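Local coordinates for protein DNA ligase (Enterobacteria phage T7, PDB 1A0I) that catalyses the ATP-dependent joining of DNA strands at nicks, probably through adenylylated enzyme and adenylylated DNA intermediates as in other ligases of its family, at residues G67-W72 against E182-I187; P60-L65 against F136-G141; Q249-G254 against T317-D322; K263-E268 against A285-F290. One frame throughout, in Å; residues are numbered along the deposited sequence.

Contact 1 (G67-W72 against E182-I187); sequences GFDVRW and EYFPEI
Arg71 and Phe184 share the middle of this contact: CE1 of Phe184 lies over one face of the guanidinium, 3.3 Å above its plane and towards its rim, with the two planes turned 46° apart. The arginine also reaches two carboxylates. It holds Asp69 side-on, through NE to OD1 and through NH2 to OD2 at 2.7 Å, both close to the guanidinium plane. It meets Glu186 end-on, with Arg71 NH1 to Glu186 OE1 and Arg71 NH2 to Glu186 OE2 both 2.8 Å. Arginine suits the spot because a flat, many-handed cation can bind two acids at its edges while one face rests on a ring. A bend at chi3 (-62°) turns the guanidinium to meet both. Asp69 is the N-cap of helix 70-77: its OD1 accepts from Arg71 N as well as from NE, so one oxygen caps the helix N-terminus and also holds the arginine side chain. This salt-bridge network joins the start of that helix to the turn following helix 166-183, within the ATP-dependent DNA ligase (nucleotidyltransferase) domain. Farther along Phe184, CZ sits over the centre of the Trp72 ring, 3.4 Å above its plane; the rings meet obliquely, at 34°, with 4.3 Å between the Phe184 centroid and that of the six-membered ring of Trp72. Tyr183 turns its CB to that of Arg71, while its hydroxyl bonds to Asp78.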
loop_
_atom_site.group_PDB
_atom_site.type_symbol
_atom_site.label_atom_id
_atom_site.label_comp_id
_atom_site.label_asym_id
_atom_site.label_seq_id
_atom_site.Cartn_x
_atom_site.Cartn_y
_atom_site.Cartn_z
ATOM N N GLY A 67 14.591 21.196 9.366
ATOM C CA GLY A 67 15.010 22.522 9.762
ATOM C C GLY A 67 13.999 23.563 9.274
ATOM O O GLY A 67 12.846 23.271 8.932
ATOM N N PHE A 68 14.424 24.815 9.349
ATOM C CA PHE A 68 13.617 25.982 9.041
ATOM C C PHE A 68 13.432 26.308 7.553
ATOM O O PHE A 68 14.376 26.276 6.763
ATOM C CB PHE A 68 14.268 27.149 9.826
ATOM C CG PHE A 68 13.705 28.532 9.553
ATOM C CD1 PHE A 68 14.095 29.252 8.418
ATOM C CD2 PHE A 68 12.732 29.050 10.402
ATOM C CE1 PHE A 68 13.510 30.477 8.127
ATOM C CE2 PHE A 68 12.154 30.275 10.111
ATOM C CZ PHE A 68 12.543 30.977 8.979
ATOM N N ASP A 69 12.244 26.710 7.134
ATOM C CA ASP A 69 12.058 27.153 5.756
ATOM C C ASP A 69 10.965 28.168 5.916
ATOM O O ASP A 69 9.922 27.871 6.523
ATOM C CB ASP A 69 11.563 26.044 4.822
ATOM C CG ASP A 69 11.581 26.396 3.341
ATOM O OD1 ASP A 69 11.161 27.480 2.943
ATOM O OD2 ASP A 69 11.991 25.558 2.547
ATOM N N VAL A 70 11.172 29.392 5.404
ATOM C CA VAL A 70 10.189 30.470 5.528
ATOM C C VAL A 70 8.841 30.046 4.987
ATOM O O VAL A 70 7.818 30.474 5.541
ATOM C CB VAL A 70 10.401 31.780 4.729
ATOM C CG1 VAL A 70 10.040 32.886 5.713
ATOM C CG2 VAL A 70 11.765 31.942 4.109
ATOM N N ARG A 71 8.794 29.220 3.924
ATOM C CA ARG A 71 7.527 28.864 3.294
ATOM C C ARG A 71 6.606 28.074 4.192
ATOM O O ARG A 71 5.401 28.062 3.938
ATOM C CB ARG A 71 7.755 28.084 2.032
ATOM C CG ARG A 71 8.394 28.987 0.996
ATOM C CD ARG A 71 8.851 28.085 -0.118
ATOM N NE ARG A 71 9.866 27.117 0.305
ATOM C CZ ARG A 71 10.193 26.035 -0.423
ATOM N NH1 ARG A 71 9.589 25.793 -1.576
ATOM N NH2 ARG A 71 11.143 25.187 -0.027
ATOM N N TRP A 72 7.120 27.515 5.292
ATOM C CA TRP A 72 6.258 26.871 6.263
ATOM C C TRP A 72 5.580 27.930 7.087
ATOM O O TRP A 72 4.414 27.740 7.417
ATOM C CB TRP A 72 7.036 25.924 7.197
ATOM C CG TRP A 72 7.367 24.571 6.552
ATOM C CD1 TRP A 72 8.668 24.168 6.434
ATOM C CD2 TRP A 72 6.489 23.640 6.026
ATOM N NE1 TRP A 72 8.614 22.993 5.848
ATOM C CE2 TRP A 72 7.356 22.624 5.585
ATOM C CE3 TRP A 72 5.113 23.498 5.854
ATOM C CZ2 TRP A 72 6.859 21.469 4.962
ATOM C CZ3 TRP A 72 4.619 22.347 5.236
ATOM C CH2 TRP A 72 5.474 21.339 4.784
ATOM N N GLU A 182 1.009 24.741 -3.457
ATOM C CA GLU A 182 1.262 26.142 -3.749
ATOM C C GLU A 182 2.657 26.523 -3.225
ATOM O O GLU A 182 3.567 26.879 -3.984
ATOM C CB GLU A 182 0.186 26.991 -3.075
ATOM C CG GLU A 182 -0.224 28.225 -3.877
ATOM C CD GLU A 182 -0.767 29.372 -3.024
ATOM O OE1 GLU A 182 -1.952 29.342 -2.720
ATOM O OE2 GLU A 182 -0.045 30.290 -2.655
ATOM N N TYR A 183 2.877 26.367 -1.918
ATOM C CA TYR A 183 4.129 26.774 -1.321
ATOM C C TYR A 183 5.302 25.862 -1.586
ATOM O O TYR A 183 6.440 26.337 -1.645
ATOM C CB TYR A 183 3.960 26.915 0.173
ATOM C CG TYR A 183 2.966 28.001 0.520
ATOM C CD1 TYR A 183 3.301 29.334 0.317
ATOM C CD2 TYR A 183 1.717 27.670 1.036
ATOM C CE1 TYR A 183 2.382 30.339 0.636
ATOM C CE2 TYR A 183 0.796 28.667 1.358
ATOM C CZ TYR A 183 1.135 30.002 1.162
ATOM O OH TYR A 183 0.274 31.003 1.558
ATOM N N PHE A 184 5.080 24.553 -1.705
ATOM C CA PHE A 184 6.164 23.610 -1.926
ATOM C C PHE A 184 5.991 22.836 -3.211
ATOM O O PHE A 184 5.896 21.605 -3.173
ATOM C CB PHE A 184 6.262 22.618 -0.781
ATOM C CG PHE A 184 6.760 23.295 0.468
ATOM C CD1 PHE A 184 8.126 23.439 0.684
ATOM C CD2 PHE A 184 5.838 23.800 1.374
ATOM C CE1 PHE A 184 8.566 24.097 1.817
ATOM C CE2 PHE A 184 6.281 24.448 2.511
ATOM C CZ PHE A 184 7.646 24.593 2.730
ATOM N N PRO A 185 5.997 23.464 -4.391
ATOM C CA PRO A 185 5.813 22.770 -5.648
ATOM C C PRO A 185 7.003 21.915 -6.062
ATOM O O PRO A 185 7.005 21.408 -7.174
ATOM C CB PRO A 185 5.484 23.891 -6.609
ATOM C CG PRO A 185 6.324 25.052 -6.136
ATOM C CD PRO A 185 6.319 24.872 -4.624
ATOM N N GLU A 186 8.052 21.773 -5.253
ATOM C CA GLU A 186 9.202 20.931 -5.546
ATOM C C GLU A 186 8.777 19.473 -5.583
ATOM O O GLU A 186 9.207 18.689 -6.435
ATOM C CB GLU A 186 10.287 20.994 -4.477
ATOM C CG GLU A 186 10.885 22.305 -4.063
ATOM C CD GLU A 186 10.180 23.002 -2.922
ATOM O OE1 GLU A 186 9.096 23.533 -3.125
ATOM O OE2 GLU A 186 10.733 23.124 -1.834
ATOM N N ILE A 187 7.981 19.154 -4.547
ATOM C CA ILE A 187 7.495 17.813 -4.274
ATOM C C ILE A 187 6.128 17.605 -4.885
ATOM O O ILE A 187 5.312 18.529 -4.994
ATOM C CB ILE A 187 7.470 17.617 -2.745
ATOM C CG1 ILE A 187 8.887 17.797 -2.233
ATOM C CG2 ILE A 187 6.978 16.242 -2.359
ATOM C CD1 ILE A 187 9.101 17.505 -0.746
#

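Contact 2 (P60-L65 against F136-G141); sequences PALEHL and FKLHTG
Lys137 lies over His64 from its first methylene outward. CB stands over the centre of the imidazole, 3.6 Å from the centroid and 4° off the ring normal, a CH-pi contact. A bend at chi2 (-90°) carries the chain across, so that CD of Lys137 comes 3.5 Å from CB of His64, and NZ ends 4.1 Å from that same CB. The other face of the imidazole is covered by CD2 of Leu65, leaving the histidine layered between lysine methylene and leucine methyl. Beside this layer Leu138 N donates to Ala61 O at 2.8 Å, on a lone pair in the carbonyl plane, and ties together the loops before strands 67-68 and 143-152, both in the nucleotidyltransferase domain. The small Ala61 lets the chains come close: its CB touches the edge of Phe136 at CE2 and CB of Leu138, both at 3.5 Å. Cohesion across these loops rests on one firm backbone bond and apolar packing, to which the lysine contributes its hydrocarbon stem rather than its charge.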
loop_
_atom_site.group_PDB
_atom_site.type_symbol
_atom_site.label_atom_id
_atom_site.label_comp_id
_atom_site.label_asym_id
_atom_site.label_seq_id
_atom_site.Cartn_x
_atom_site.Cartn_y
_atom_site.Cartn_z
ATOM N N PRO A 60 17.040 9.421 6.024
ATOM C CA PRO A 60 18.298 9.811 5.404
ATOM C C PRO A 60 18.208 10.556 4.086
ATOM O O PRO A 60 18.488 11.765 4.041
ATOM C CB PRO A 60 19.034 8.512 5.324
ATOM C CG PRO A 60 18.650 7.842 6.611
ATOM C CD PRO A 60 17.152 8.077 6.580
ATOM N N ALA A 61 17.699 9.959 3.003
ATOM C CA ALA A 61 17.601 10.678 1.745
ATOM C C ALA A 61 16.837 11.984 1.830
ATOM O O ALA A 61 17.017 12.848 0.973
ATOM C CB ALA A 61 16.899 9.869 0.689
ATOM N N LEU A 62 16.032 12.196 2.873
ATOM C CA LEU A 62 15.187 13.366 3.076
ATOM C C LEU A 62 15.576 14.185 4.322
ATOM O O LEU A 62 14.989 15.230 4.625
ATOM C CB LEU A 62 13.722 12.869 3.137
ATOM C CG LEU A 62 12.817 12.787 1.885
ATOM C CD1 LEU A 62 13.563 12.756 0.564
ATOM C CD2 LEU A 62 11.992 11.538 2.067
ATOM N N GLU A 63 16.682 13.850 4.988
ATOM C CA GLU A 63 17.197 14.610 6.125
ATOM C C GLU A 63 17.474 16.054 5.728
ATOM O O GLU A 63 17.407 16.991 6.519
ATOM C CB GLU A 63 18.489 13.995 6.611
ATOM C CG GLU A 63 18.394 13.452 8.024
ATOM C CD GLU A 63 19.034 12.078 8.187
ATOM O OE1 GLU A 63 20.255 11.978 8.027
ATOM O OE2 GLU A 63 18.316 11.104 8.446
ATOM N N HIS A 64 17.704 16.280 4.435
ATOM C CA HIS A 64 18.004 17.580 3.887
ATOM C C HIS A 64 16.768 18.450 3.719
ATOM O O HIS A 64 16.842 19.526 3.128
ATOM C CB HIS A 64 18.714 17.405 2.530
ATOM C CG HIS A 64 17.949 16.853 1.317
ATOM N ND1 HIS A 64 17.445 15.646 1.104
ATOM C CD2 HIS A 64 17.656 17.602 0.198
ATOM C CE1 HIS A 64 16.863 15.622 -0.066
ATOM N NE2 HIS A 64 16.993 16.808 -0.609
ATOM N N LEU A 65 15.589 17.997 4.151
ATOM C CA LEU A 65 14.397 18.809 3.966
ATOM C C LEU A 65 13.910 19.275 5.335
ATOM O O LEU A 65 12.800 19.790 5.463
ATOM C CB LEU A 65 13.350 17.941 3.215
ATOM C CG LEU A 65 13.701 17.171 1.898
ATOM C CD1 LEU A 65 12.453 16.580 1.265
ATOM C CD2 LEU A 65 14.277 18.102 0.865
ATOM N N PHE A 136 24.005 11.363 0.716
ATOM C CA PHE A 136 23.057 11.352 -0.387
ATOM C C PHE A 136 21.835 12.179 -0.033
ATOM O O PHE A 136 21.350 12.108 1.099
ATOM C CB PHE A 136 22.684 9.900 -0.661
ATOM C CG PHE A 136 21.508 9.690 -1.604
ATOM C CD1 PHE A 136 21.675 9.852 -2.982
ATOM C CD2 PHE A 136 20.256 9.357 -1.075
ATOM C CE1 PHE A 136 20.581 9.696 -3.833
ATOM C CE2 PHE A 136 19.170 9.204 -1.932
ATOM C CZ PHE A 136 19.332 9.381 -3.305
ATOM N N LYS A 137 21.315 12.928 -1.001
ATOM C CA LYS A 137 20.164 13.779 -0.794
ATOM C C LYS A 137 19.209 13.418 -1.906
ATOM O O LYS A 137 19.503 13.696 -3.073
ATOM C CB LYS A 137 20.488 15.270 -0.949
ATOM C CG LYS A 137 21.770 15.840 -0.369
ATOM C CD LYS A 137 21.701 16.361 1.055
ATOM C CE LYS A 137 22.843 17.364 1.199
ATOM N NZ LYS A 137 22.795 18.128 2.439
ATOM N N LEU A 138 18.062 12.803 -1.611
ATOM C CA LEU A 138 17.106 12.500 -2.652
ATOM C C LEU A 138 16.561 13.794 -3.235
ATOM O O LEU A 138 16.097 14.714 -2.549
ATOM C CB LEU A 138 15.906 11.684 -2.146
ATOM C CG LEU A 138 15.131 11.031 -3.306
ATOM C CD1 LEU A 138 15.831 9.754 -3.715
ATOM C CD2 LEU A 138 13.713 10.721 -2.907
ATOM N N HIS A 139 16.685 13.929 -4.540
ATOM C CA HIS A 139 16.147 15.075 -5.229
ATOM C C HIS A 139 14.628 15.117 -5.088
ATOM O O HIS A 139 13.961 14.205 -5.577
ATOM C CB HIS A 139 16.519 14.999 -6.704
ATOM C CG HIS A 139 16.135 16.260 -7.466
ATOM N ND1 HIS A 139 16.539 17.504 -7.257
ATOM C CD2 HIS A 139 15.229 16.293 -8.502
ATOM C CE1 HIS A 139 15.928 18.289 -8.102
ATOM N NE2 HIS A 139 15.139 17.549 -8.850
ATOM N N THR A 140 14.055 16.184 -4.518
ATOM C CA THR A 140 12.606 16.409 -4.370
ATOM C C THR A 140 11.741 16.100 -5.594
ATOM O O THR A 140 10.593 15.666 -5.504
ATOM C CB THR A 140 12.366 17.862 -3.988
ATOM O OG1 THR A 140 13.067 18.609 -4.993
ATOM C CG2 THR A 140 12.814 18.214 -2.572
ATOM N N GLY A 141 12.341 16.254 -6.778
ATOM C CA GLY A 141 11.689 15.974 -8.056
ATOM C C GLY A 141 11.516 14.488 -8.328
ATOM O O GLY A 141 10.979 14.094 -9.362
HETATM O O HOH W 1 19.486 14.482 2.640
#

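Contact 3 (Q249-G254 against T317-D322); sequences QGLVWG and TINPYD
Asn319 O accepts two backbone donors from the same face of its plane, Tyr321 N at 2.7 Å and Asp322 N at 3.2 Å, and the residue that opens this tight turn also carries the packing against Leu251. Pro320 is the centre of the inverse gamma turn, a place that suits proline because its ring already restricts phi. With CG anti to the backbone N (chi1 159°), the Asn319 amide extends to the strand and crosses Leu251 obliquely, its CG 3.4 Å from CD1 of Leu251. CB of Asn319 lies 4.0 Å from CD2 of Leu251, so the leucine fork spans both parts of the side chain. Next along the strand Gly250, with no side chain, presents bare backbone beside the Asn319 amide. At one end of the contact OD1 of Asp322 approaches Gln249 at CA, 3.4 Å away, where a charged group fits an exposed position. At the other end CG2 of Thr317, in a poorly ordered residue, comes loosely to the edge of the Trp253 ring, 4.3 Å from CZ2 of Trp253. No hydrogen bond crosses between the two segments. The loop 317-322 borders strand 242-252 of the OB-fold domain beside helix 285-298, whose Val294 touches both Leu251 and Trp253, and it leads on towards strand 325-330.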
loop_
_atom_site.group_PDB
_atom_site.type_symbol
_atom_site.label_atom_id
_atom_site.label_comp_id
_atom_site.label_asym_id
_atom_site.label_seq_id
_atom_site.Cartn_x
_atom_site.Cartn_y
_atom_site.Cartn_z
ATOM N N GLN A 249 -1.369 -28.414 -9.146
ATOM C CA GLN A 249 -1.795 -29.600 -9.861
ATOM C C GLN A 249 -3.068 -29.284 -10.613
ATOM O O GLN A 249 -4.115 -29.928 -10.578
ATOM C CB GLN A 249 -1.997 -30.720 -8.857
ATOM C CG GLN A 249 -2.977 -30.541 -7.703
ATOM C CD GLN A 249 -3.155 -31.874 -7.009
ATOM O OE1 GLN A 249 -4.096 -32.618 -7.263
ATOM N NE2 GLN A 249 -2.214 -32.253 -6.159
ATOM N N GLY A 250 -2.957 -28.208 -11.348
ATOM C CA GLY A 250 -4.087 -27.712 -12.086
ATOM C C GLY A 250 -3.862 -26.239 -12.274
ATOM O O GLY A 250 -3.062 -25.589 -11.604
ATOM N N LEU A 251 -4.709 -25.649 -13.077
ATOM C CA LEU A 251 -4.612 -24.311 -13.609
ATOM C C LEU A 251 -6.018 -23.814 -13.459
ATOM O O LEU A 251 -6.959 -24.536 -13.808
ATOM C CB LEU A 251 -4.240 -24.387 -15.077
ATOM C CG LEU A 251 -3.000 -23.789 -15.670
ATOM C CD1 LEU A 251 -1.773 -24.112 -14.857
ATOM C CD2 LEU A 251 -2.891 -24.340 -17.076
ATOM N N VAL A 252 -6.236 -22.666 -12.862
ATOM C CA VAL A 252 -7.599 -22.180 -12.890
ATOM C C VAL A 252 -7.461 -21.074 -13.917
ATOM O O VAL A 252 -6.456 -20.345 -13.947
ATOM C CB VAL A 252 -8.081 -21.738 -11.417
ATOM C CG1 VAL A 252 -7.000 -21.123 -10.630
ATOM C CG2 VAL A 252 -9.173 -20.697 -11.497
ATOM N N TRP A 253 -8.475 -21.000 -14.793
ATOM C CA TRP A 253 -8.363 -20.161 -15.963
ATOM C C TRP A 253 -8.822 -18.743 -15.965
ATOM O O TRP A 253 -7.949 -17.894 -16.112
ATOM C CB TRP A 253 -9.016 -20.851 -17.186
ATOM C CG TRP A 253 -7.983 -21.765 -17.872
ATOM C CD1 TRP A 253 -7.897 -23.112 -17.575
ATOM C CD2 TRP A 253 -7.016 -21.396 -18.785
ATOM N NE1 TRP A 253 -6.893 -23.580 -18.288
ATOM C CE2 TRP A 253 -6.339 -22.604 -19.026
ATOM C CE3 TRP A 253 -6.606 -20.251 -19.453
ATOM C CZ2 TRP A 253 -5.257 -22.653 -19.921
ATOM C CZ3 TRP A 253 -5.534 -20.301 -20.346
ATOM C CH2 TRP A 253 -4.857 -21.486 -20.576
ATOM N N GLY A 254 -10.092 -18.401 -15.861
ATOM C CA GLY A 254 -10.427 -16.994 -16.032
ATOM C C GLY A 254 -11.839 -17.021 -16.506
ATOM O O GLY A 254 -12.189 -17.849 -17.342
ATOM N N THR A 317 -4.724 -29.733 -22.837
ATOM C CA THR A 317 -3.779 -28.721 -22.348
ATOM C C THR A 317 -2.589 -29.195 -21.527
ATOM O O THR A 317 -2.795 -29.723 -20.421
ATOM C CB THR A 317 -4.543 -27.702 -21.477
ATOM O OG1 THR A 317 -5.680 -27.287 -22.229
ATOM C CG2 THR A 317 -3.712 -26.498 -21.087
ATOM N N ILE A 318 -1.348 -29.007 -21.994
ATOM C CA ILE A 318 -0.240 -29.315 -21.103
ATOM C C ILE A 318 -0.142 -28.120 -20.162
ATOM O O ILE A 318 -0.117 -26.958 -20.582
ATOM C CB ILE A 318 1.173 -29.468 -21.807
ATOM C CG1 ILE A 318 1.175 -30.549 -22.890
ATOM C CG2 ILE A 318 2.200 -29.875 -20.733
ATOM C CD1 ILE A 318 2.556 -30.876 -23.530
ATOM N N ASN A 319 -0.165 -28.426 -18.869
ATOM C CA ASN A 319 0.135 -27.455 -17.829
ATOM C C ASN A 319 1.601 -27.683 -17.509
ATOM O O ASN A 319 1.924 -28.616 -16.765
ATOM C CB ASN A 319 -0.704 -27.699 -16.557
ATOM C CG ASN A 319 -0.192 -27.108 -15.239
ATOM O OD1 ASN A 319 -0.573 -27.593 -14.183
ATOM N ND2 ASN A 319 0.660 -26.086 -15.149
ATOM N N PRO A 320 2.548 -26.877 -17.997
ATOM C CA PRO A 320 3.972 -27.041 -17.702
ATOM C C PRO A 320 4.365 -26.593 -16.295
ATOM O O PRO A 320 5.288 -25.801 -16.129
ATOM C CB PRO A 320 4.629 -26.254 -18.802
ATOM C CG PRO A 320 3.686 -25.100 -18.981
ATOM C CD PRO A 320 2.331 -25.789 -18.945
ATOM N N TYR A 321 3.594 -27.030 -15.301
ATOM C CA TYR A 321 3.713 -26.693 -13.894
ATOM C C TYR A 321 3.026 -27.789 -13.092
ATOM O O TYR A 321 3.184 -27.711 -11.881
ATOM C CB TYR A 321 3.015 -25.341 -13.448
ATOM C CG TYR A 321 3.469 -24.042 -14.110
ATOM C CD1 TYR A 321 4.637 -23.376 -13.725
ATOM C CD2 TYR A 321 2.743 -23.562 -15.189
ATOM C CE1 TYR A 321 5.083 -22.245 -14.424
ATOM C CE2 TYR A 321 3.176 -22.445 -15.893
ATOM C CZ TYR A 321 4.338 -21.796 -15.507
ATOM O OH TYR A 321 4.715 -20.677 -16.214
ATOM N N ASP A 322 2.265 -28.790 -13.587
ATOM C CA ASP A 322 1.641 -29.786 -12.699
ATOM C C ASP A 322 2.719 -30.424 -11.832
ATOM O O ASP A 322 3.867 -30.596 -12.261
ATOM C CB ASP A 322 0.917 -30.911 -13.486
ATOM C CG ASP A 322 0.041 -31.872 -12.643
ATOM O OD1 ASP A 322 0.107 -31.937 -11.413
ATOM O OD2 ASP A 322 -0.779 -32.619 -13.169
#

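Contact 4 (K263-E268 against A285-F290); sequences KVIGFE and ALMDEF
Phe290 receives the end of Phe267 over one face, CZ of Phe267 lying 3.4 Å above the Phe290 plane and displaced towards the rim. With its CG anti to the carbonyl carbon (chi1 -68°), Phe290 directs its ring to Phe267. The side chains cross at about a right angle, but the rings themselves are oblique, with planes 42° apart and centroids 5.0 Å from each other. Two phenylalanines suit this buried site: flat, wholly apolar groups that span the gap between strand and helix. Val264 adds a shorter, branched filler, its CG1 4.0 Å from CB of Phe290, a residue about one turn beyond Met287. At Met287 the helix backbone comes near the loop that leads into strand 266-270, and CA of Met287 makes a CA-H...O contact of 3.3 Å with Val264 O. Farther out, SD of Met287 lies 4.3 Å from CG2 of Ile265, a loose apolar touch. Ile265 and Gly266 both face Val252 in a classic beta bulge. Tyr321 and Phe344 meet both phenylalanines, each edge-to-face with Phe290, and Phe344 edge-to-face with Phe267 too. Through this aromatic cluster helix 285-298 packs on strand 266-270, which runs between strands 242-252 and 276-279 in the OB-fold sheet.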
loop_
_atom_site.group_PDB
_atom_site.type_symbol
_atom_site.label_atom_id
_atom_site.label_comp_id
_atom_site.label_asym_id
_atom_site.label_seq_id
_atom_site.Cartn_x
_atom_site.Cartn_y
_atom_site.Cartn_z
ATOM N N LYS A 263 -7.651 -15.913 -19.894
ATOM C CA LYS A 263 -6.537 -16.840 -19.698
ATOM C C LYS A 263 -5.954 -16.770 -18.256
ATOM O O LYS A 263 -5.977 -15.703 -17.665
ATOM C CB LYS A 263 -5.469 -16.523 -20.767
ATOM C CG LYS A 263 -5.684 -17.144 -22.168
ATOM C CD LYS A 263 -4.740 -16.530 -23.208
ATOM C CE LYS A 263 -4.838 -17.180 -24.585
ATOM N NZ LYS A 263 -5.965 -16.692 -25.371
ATOM N N VAL A 264 -5.404 -17.895 -17.766
ATOM C CA VAL A 264 -4.924 -18.289 -16.434
ATOM C C VAL A 264 -4.497 -17.293 -15.380
ATOM O O VAL A 264 -3.421 -16.692 -15.327
ATOM C CB VAL A 264 -3.785 -19.421 -16.654
ATOM C CG1 VAL A 264 -2.678 -18.930 -17.523
ATOM C CG2 VAL A 264 -3.156 -19.848 -15.347
ATOM N N ILE A 265 -5.427 -17.365 -14.425
ATOM C CA ILE A 265 -5.433 -16.508 -13.255
ATOM C C ILE A 265 -4.809 -17.141 -12.013
ATOM O O ILE A 265 -4.818 -16.495 -10.969
ATOM C CB ILE A 265 -6.896 -16.079 -12.923
ATOM C CG1 ILE A 265 -7.778 -17.230 -12.479
ATOM C CG2 ILE A 265 -7.483 -15.478 -14.182
ATOM C CD1 ILE A 265 -9.155 -16.783 -11.981
ATOM N N GLY A 266 -4.340 -18.387 -12.040
ATOM C CA GLY A 266 -3.811 -19.069 -10.873
ATOM C C GLY A 266 -3.737 -20.597 -11.025
ATOM O O GLY A 266 -3.895 -21.198 -12.104
ATOM N N PHE A 267 -3.562 -21.249 -9.873
ATOM C CA PHE A 267 -3.423 -22.696 -9.795
ATOM C C PHE A 267 -4.368 -23.449 -8.863
ATOM O O PHE A 267 -4.967 -22.931 -7.916
ATOM C CB PHE A 267 -2.007 -23.037 -9.387
ATOM C CG PHE A 267 -0.992 -22.434 -10.323
ATOM C CD1 PHE A 267 -0.988 -22.797 -11.664
ATOM C CD2 PHE A 267 -0.083 -21.505 -9.840
ATOM C CE1 PHE A 267 -0.058 -22.229 -12.529
ATOM C CE2 PHE A 267 0.837 -20.938 -10.708
ATOM C CZ PHE A 267 0.854 -21.307 -12.047
ATOM N N GLU A 268 -4.528 -24.727 -9.152
ATOM C CA GLU A 268 -5.262 -25.632 -8.291
ATOM C C GLU A 268 -4.149 -26.024 -7.342
ATOM O O GLU A 268 -3.101 -26.508 -7.814
ATOM C CB GLU A 268 -5.741 -26.846 -9.080
ATOM C CG GLU A 268 -7.233 -27.139 -9.209
ATOM C CD GLU A 268 -7.876 -27.724 -7.949
ATOM O OE1 GLU A 268 -7.728 -27.124 -6.886
ATOM O OE2 GLU A 268 -8.532 -28.763 -8.025
ATOM N N ALA A 285 0.581 -9.432 -14.724
ATOM C CA ALA A 285 1.882 -9.720 -15.298
ATOM C C ALA A 285 2.172 -11.207 -15.094
ATOM O O ALA A 285 2.558 -11.899 -16.029
ATOM C CB ALA A 285 2.958 -8.882 -14.605
ATOM N N LEU A 286 1.875 -11.778 -13.930
ATOM C CA LEU A 286 2.072 -13.197 -13.733
ATOM C C LEU A 286 1.021 -13.972 -14.550
ATOM O O LEU A 286 1.348 -14.994 -15.135
ATOM C CB LEU A 286 1.971 -13.441 -12.256
ATOM C CG LEU A 286 3.054 -14.209 -11.518
ATOM C CD1 LEU A 286 4.420 -13.652 -11.848
ATOM C CD2 LEU A 286 2.784 -14.111 -10.028
ATOM N N MET A 287 -0.236 -13.526 -14.661
ATOM C CA MET A 287 -1.254 -14.151 -15.524
ATOM C C MET A 287 -0.807 -14.334 -16.966
ATOM O O MET A 287 -0.754 -15.461 -17.460
ATOM C CB MET A 287 -2.525 -13.338 -15.635
ATOM C CG MET A 287 -3.584 -13.443 -14.570
ATOM S SD MET A 287 -4.817 -12.135 -14.772
ATOM C CE MET A 287 -5.007 -11.734 -13.073
ATOM N N ASP A 288 -0.399 -13.249 -17.624
ATOM C CA ASP A 288 -0.005 -13.268 -19.020
ATOM C C ASP A 288 1.295 -14.027 -19.188
ATOM O O ASP A 288 1.486 -14.641 -20.221
ATOM C CB ASP A 288 0.085 -11.808 -19.510
ATOM C CG ASP A 288 -1.305 -11.126 -19.492
ATOM O OD1 ASP A 288 -2.115 -11.365 -20.386
ATOM O OD2 ASP A 288 -1.617 -10.374 -18.567
ATOM N N GLU A 289 2.194 -14.127 -18.199
ATOM C CA GLU A 289 3.445 -14.895 -18.268
ATOM C C GLU A 289 3.129 -16.399 -18.205
ATOM O O GLU A 289 3.555 -17.186 -19.057
ATOM C CB GLU A 289 4.331 -14.497 -17.096
ATOM C CG GLU A 289 5.821 -14.775 -17.169
ATOM C CD GLU A 289 6.518 -14.626 -15.810
ATOM O OE1 GLU A 289 6.415 -15.526 -14.962
ATOM O OE2 GLU A 289 7.178 -13.606 -15.606
ATOM N N PHE A 290 2.294 -16.816 -17.244
ATOM C CA PHE A 290 1.838 -18.197 -17.096
ATOM C C PHE A 290 1.043 -18.713 -18.292
ATOM O O PHE A 290 1.174 -19.894 -18.637
ATOM C CB PHE A 290 0.961 -18.344 -15.853
ATOM C CG PHE A 290 1.693 -18.175 -14.539
ATOM C CD1 PHE A 290 3.088 -18.201 -14.478
ATOM C CD2 PHE A 290 0.946 -18.003 -13.386
ATOM C CE1 PHE A 290 3.738 -18.065 -13.261
ATOM C CE2 PHE A 290 1.598 -17.865 -12.167
ATOM C CZ PHE A 290 2.986 -17.900 -12.108
#

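How the contacts relate
The four contacts form two pairs, one in each domain. Contacts 1 and 2 have centres 14 Å apart and touch where Glu186 and Ile187 pack on Thr140 and Ile187 also meets Leu65; along the chain their segments alternate. Contacts 3 and 4, with centres 9 Å apart, share the OB-fold sheet: strands 242-252 and 266-270 are neighbours, probably bonded from Val252 N to Gly266 O at 2.9 Å and from Gln249 N to Glu268 O, also at 2.9 Å. Between the pairs, the nearest atoms of contacts 2 and 4 are still about 25 Å apart. Bound ATP lies about 13 Å from the Leu62 side chain of contact 2.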